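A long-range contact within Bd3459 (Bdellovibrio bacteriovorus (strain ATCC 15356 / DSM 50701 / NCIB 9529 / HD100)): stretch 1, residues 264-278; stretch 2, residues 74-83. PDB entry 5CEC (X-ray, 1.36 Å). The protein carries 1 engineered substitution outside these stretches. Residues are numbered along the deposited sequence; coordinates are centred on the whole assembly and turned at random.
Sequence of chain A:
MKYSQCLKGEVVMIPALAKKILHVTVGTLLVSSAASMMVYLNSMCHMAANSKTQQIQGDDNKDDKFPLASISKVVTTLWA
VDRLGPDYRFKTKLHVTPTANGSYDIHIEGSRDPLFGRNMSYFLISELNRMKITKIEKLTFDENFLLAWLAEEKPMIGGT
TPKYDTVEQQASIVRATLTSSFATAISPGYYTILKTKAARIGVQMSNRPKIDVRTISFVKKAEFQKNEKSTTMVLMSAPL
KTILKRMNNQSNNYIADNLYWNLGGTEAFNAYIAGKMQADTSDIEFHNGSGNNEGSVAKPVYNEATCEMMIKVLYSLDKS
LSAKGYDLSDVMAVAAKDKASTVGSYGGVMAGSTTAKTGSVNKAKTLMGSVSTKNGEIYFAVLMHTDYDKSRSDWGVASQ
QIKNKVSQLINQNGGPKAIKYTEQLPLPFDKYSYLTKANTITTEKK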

# COMPACT_ATOMS: atom_id res chain seq x y z
N GLY A 264 16.31 -8.30 13.76
CA GLY A 264 16.37 -9.31 14.84
C GLY A 264 15.07 -10.00 15.18
O GLY A 264 15.01 -10.81 16.12
N GLY A 265 14.00 -9.68 14.45
CA GLY A 265 12.72 -10.34 14.67
C GLY A 265 12.07 -9.96 15.99
O GLY A 265 12.38 -8.91 16.61
N THR A 266 11.16 -10.81 16.43
CA THR A 266 10.29 -10.48 17.56
C THR A 266 11.04 -10.26 18.86
O THR A 266 10.72 -9.33 19.60
CB THR A 266 9.20 -11.54 17.71
OG1 THR A 266 8.43 -11.56 16.49
CG2 THR A 266 8.27 -11.25 18.91
N GLU A 267 12.02 -11.11 19.17
CA GLU A 267 12.76 -10.89 20.42
C GLU A 267 13.42 -9.52 20.42
O GLU A 267 13.40 -8.83 21.43
CB GLU A 267 13.79 -11.99 20.64
CG GLU A 267 13.14 -13.32 20.98
CD GLU A 267 14.14 -14.40 21.39
OE1 GLU A 267 15.35 -14.12 21.52
OE2 GLU A 267 13.69 -15.55 21.61
N ALA A 268 14.01 -9.13 19.29
CA ALA A 268 14.68 -7.84 19.20
C ALA A 268 13.69 -6.67 19.21
O ALA A 268 13.94 -5.63 19.83
CB ALA A 268 15.56 -7.78 17.96
N PHE A 269 12.57 -6.84 18.54
CA PHE A 269 11.54 -5.82 18.54
C PHE A 269 11.01 -5.56 19.96
O PHE A 269 10.84 -4.40 20.39
CB PHE A 269 10.35 -6.20 17.65
CG PHE A 269 9.26 -5.21 17.72
CD1 PHE A 269 9.41 -3.97 17.10
CD2 PHE A 269 8.14 -5.44 18.52
CE1 PHE A 269 8.42 -3.00 17.21
CE2 PHE A 269 7.15 -4.48 18.62
CZ PHE A 269 7.29 -3.26 17.99
N ASN A 270 10.71 -6.64 20.68
CA ASN A 270 10.23 -6.47 22.05
C ASN A 270 11.21 -5.68 22.90
O ASN A 270 10.80 -4.80 23.68
CB ASN A 270 9.92 -7.82 22.70
CG ASN A 270 8.70 -8.48 22.11
OD1 ASN A 270 7.91 -7.85 21.41
ND2 ASN A 270 8.54 -9.77 22.38
N ALA A 271 12.50 -5.97 22.77
CA ALA A 271 13.52 -5.22 23.53
C ALA A 271 13.58 -3.75 23.10
O ALA A 271 13.68 -2.85 23.93
CB ALA A 271 14.88 -5.89 23.39
N TYR A 272 13.53 -3.53 21.79
CA TYR A 272 13.56 -2.18 21.25
C TYR A 272 12.41 -1.33 21.79
O TYR A 272 12.62 -0.22 22.27
CB TYR A 272 13.51 -2.17 19.71
CG TYR A 272 13.18 -0.81 19.13
CD1 TYR A 272 14.13 0.20 19.07
CD2 TYR A 272 11.90 -0.50 18.65
CE1 TYR A 272 13.81 1.47 18.59
CE2 TYR A 272 11.59 0.76 18.18
CZ TYR A 272 12.54 1.75 18.14
OH TYR A 272 12.21 2.98 17.64
N ILE A 273 11.21 -1.85 21.70
CA ILE A 273 10.04 -1.08 22.08
C ILE A 273 9.95 -0.85 23.60
O ILE A 273 9.50 0.18 24.03
CB ILE A 273 8.76 -1.66 21.42
CG1 ILE A 273 7.73 -0.57 21.15
CG2 ILE A 273 8.20 -2.80 22.24
CD1 ILE A 273 8.09 0.35 20.01
N ALA A 274 10.46 -1.82 24.38
CA ALA A 274 10.54 -1.67 25.81
C ALA A 274 11.49 -0.54 26.16
O ALA A 274 11.20 0.29 27.02
CB ALA A 274 10.97 -2.97 26.47
N GLY A 275 12.66 -0.53 25.53
CA GLY A 275 13.61 0.55 25.73
C GLY A 275 13.22 1.89 25.15
O GLY A 275 13.55 2.92 25.73
N LYS A 276 12.48 1.89 24.04
CA LYS A 276 12.08 3.13 23.37
C LYS A 276 10.89 3.80 24.07
O LYS A 276 10.84 5.02 24.22
CB LYS A 276 11.73 2.80 21.92
CG LYS A 276 11.36 3.98 21.04
CD LYS A 276 12.54 4.85 20.69
CE LYS A 276 12.08 6.06 19.91
NZ LYS A 276 13.23 6.81 19.35
N MET A 277 9.93 2.98 24.48
CA MET A 277 8.62 3.45 24.91
C MET A 277 8.26 3.05 26.32
O MET A 277 7.21 3.43 26.78
CB MET A 277 7.54 2.91 23.96
CG MET A 277 7.78 3.19 22.50
SD MET A 277 7.42 4.91 22.10
CE MET A 277 7.40 4.88 20.33
N GLN A 278 9.10 2.24 26.96
CA GLN A 278 8.78 1.64 28.27
C GLN A 278 7.46 0.88 28.10
O GLN A 278 6.61 0.87 28.99
CB GLN A 278 8.74 2.70 29.39
CG GLN A 278 10.09 3.34 29.68
CD GLN A 278 10.61 4.18 28.52
OE1 GLN A 278 9.97 5.15 28.11
NE2 GLN A 278 11.77 3.80 27.97
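Stretch 2 74-83: VVTTLWAVDR

Stretch 2 is helical over its whole length, residues 74 to 83, and belongs to a helix that extends beyond the stretch at both ends. Phi lies between -57° and -78° and psi between -34° and -49°, and successive i to i-4 bonds confirm the assignment, from Leu78 N to Val74 O (3.0 Å) through to Arg83 N to Trp79 O (2.9 Å). It lies across the helix of stretch 1 nearly at right angles: the N-to-C directions differ by 80°, and the axes pass 11.5 Å apart at their closest. That spacing is wide enough for large side chains to fill the gap, and the nearest backbone pair, Tyr272 CA to Trp79 CA, is still 7.7 Å apart. The two stretches together bury 530 Å².

Trp79 contributes the largest share, 129 Å². Its CA-to-CB bond points sideways, so contact depends on the rotamer: chi1 of -170° (t) with chi2 of 21° brings the end of the indole nearer to stretch 1, where it sits as a knob among Gly265, Ala268, Phe269 and Tyr272. The six-membered ring reaches the backbone itself, with Trp79 CH2 3.5 Å from Gly265 O and 3.4 Å from Phe269 N. These two backbone atoms are already joined by the helical bond from Phe269 N to Gly265 O (2.8 Å). Ala268 CB, on a CA-to-CB bond directed toward stretch 2, lies 3.8 Å from Trp79 CZ2.

Two aromatic residues of stretch 1 engage the indole differently. Tyr272, with chi1 165° (t) and chi2 76°, forms an offset stack on the five-membered ring; the centroids are 4.2 Å apart, the planes are inclined by 28°, and Tyr272 CG is 3.4 Å from Trp79 CD1. Phe269, also t at 176°, presents its edge to the face of the six-membered ring, with centroids 5.5 Å apart and planes at 71°. Its CB lies over that face in a CH-pi contact, 4.1 Å from the ring centroid and 27° off the normal. The same t rotamer carries Phe269 CE1 to within 3.6 Å of Val75 CG1, one turn before Trp79.

The extended Tyr272 side chain also delivers its hydroxyl to Asp82. Tyr272 OH donates a hydrogen bond to Asp82 OD2 at 2.6 Å, and Lys276 NZ donates to the same oxygen at 2.7 Å as part of a salt bridge. The CA-to-CB bond of Asp82 points toward stretch 1, and its chi1 of -87° and chi2 of -3° place OD2 where both donors converge, while OD1 is bonded elsewhere in the structure. Lys276, one turn after Tyr272, reaches this oxygen with chi angles t, p, t, t: a single bend at chi2 in an otherwise extended chain.

Leu78 (t, p) packs against the end of Tyr272: its CG is 4.4 Å from Tyr272 CZ, the apolar pair, and 3.3 Å from Tyr272 OH, at the edge of the ring. Its CD2 is 3.9 Å from Met277 CE, which the m, m, t conformation of Met277 brings nearer despite a sideways CA-to-CB bond.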

# COMPACT_ATOMS: atom_id res chain seq x y z
N VAL A 74 4.16 1.15 9.99
CA VAL A 74 4.69 2.41 10.51
C VAL A 74 5.59 2.14 11.74
O VAL A 74 6.59 2.83 11.94
CB VAL A 74 3.58 3.40 10.86
CG1 VAL A 74 4.19 4.70 11.34
CG2 VAL A 74 2.69 3.69 9.65
N VAL A 75 5.25 1.13 12.53
CA VAL A 75 6.08 0.74 13.66
C VAL A 75 7.41 0.17 13.16
O VAL A 75 8.50 0.53 13.64
CB VAL A 75 5.36 -0.27 14.57
CG1 VAL A 75 6.19 -0.53 15.81
CG2 VAL A 75 4.00 0.29 15.02
N THR A 76 7.32 -0.69 12.15
CA THR A 76 8.56 -1.23 11.52
C THR A 76 9.43 -0.08 10.93
O THR A 76 10.65 -0.14 11.03
CB THR A 76 8.17 -2.26 10.47
OG1 THR A 76 7.36 -3.26 11.12
CG2 THR A 76 9.38 -2.90 9.83
N THR A 77 8.76 0.91 10.35
CA THR A 77 9.42 2.11 9.79
C THR A 77 10.19 2.81 10.90
O THR A 77 11.36 3.14 10.71
CB THR A 77 8.39 3.02 9.14
OG1 THR A 77 7.81 2.34 8.03
CG2 THR A 77 8.96 4.27 8.64
N LEU A 78 9.56 3.05 12.04
CA LEU A 78 10.24 3.71 13.17
C LEU A 78 11.46 2.88 13.59
O LEU A 78 12.56 3.43 13.78
CB LEU A 78 9.29 3.84 14.35
CG LEU A 78 9.93 4.29 15.65
CD1 LEU A 78 10.60 5.66 15.53
CD2 LEU A 78 8.93 4.30 16.78
N TRP A 79 11.27 1.57 13.76
CA TRP A 79 12.37 0.71 14.22
C TRP A 79 13.55 0.83 13.25
O TRP A 79 14.70 1.02 13.68
CB TRP A 79 11.91 -0.75 14.35
CG TRP A 79 12.85 -1.65 15.02
CD1 TRP A 79 13.89 -1.31 15.87
CD2 TRP A 79 12.80 -3.07 15.00
NE1 TRP A 79 14.49 -2.44 16.35
CE2 TRP A 79 13.85 -3.53 15.83
CE3 TRP A 79 12.00 -4.01 14.35
CZ2 TRP A 79 14.07 -4.86 16.05
CZ3 TRP A 79 12.26 -5.33 14.56
CH2 TRP A 79 13.29 -5.74 15.37
N ALA A 80 13.28 0.72 11.94
CA ALA A 80 14.34 0.78 10.95
C ALA A 80 15.02 2.18 10.94
O ALA A 80 16.24 2.28 10.78
CB ALA A 80 13.80 0.40 9.58
N VAL A 81 14.22 3.25 10.99
CA VAL A 81 14.78 4.61 11.01
C VAL A 81 15.71 4.79 12.20
O VAL A 81 16.78 5.35 12.08
CB VAL A 81 13.67 5.68 10.97
CG1 VAL A 81 14.17 7.08 11.34
CG2 VAL A 81 12.99 5.68 9.62
N ASP A 82 15.28 4.30 13.36
CA ASP A 82 16.10 4.41 14.59
C ASP A 82 17.36 3.53 14.52
O ASP A 82 18.44 3.95 14.94
CB ASP A 82 15.27 4.05 15.83
CG ASP A 82 14.52 5.23 16.39
OD1 ASP A 82 14.67 6.39 15.88
OD2 ASP A 82 13.79 5.00 17.38
N ARG A 83 17.24 2.30 14.03
CA ARG A 83 18.37 1.38 14.03
C ARG A 83 19.37 1.68 12.91
O ARG A 83 20.58 1.49 13.10
CB ARG A 83 17.89 -0.05 13.86
CG ARG A 83 17.47 -0.71 15.13
CD ARG A 83 18.70 -1.19 15.92
NE ARG A 83 19.41 -2.26 15.20
CZ ARG A 83 19.04 -3.54 15.13
NH1 ARG A 83 18.00 -4.00 15.82
NH2 ARG A 83 19.73 -4.39 14.37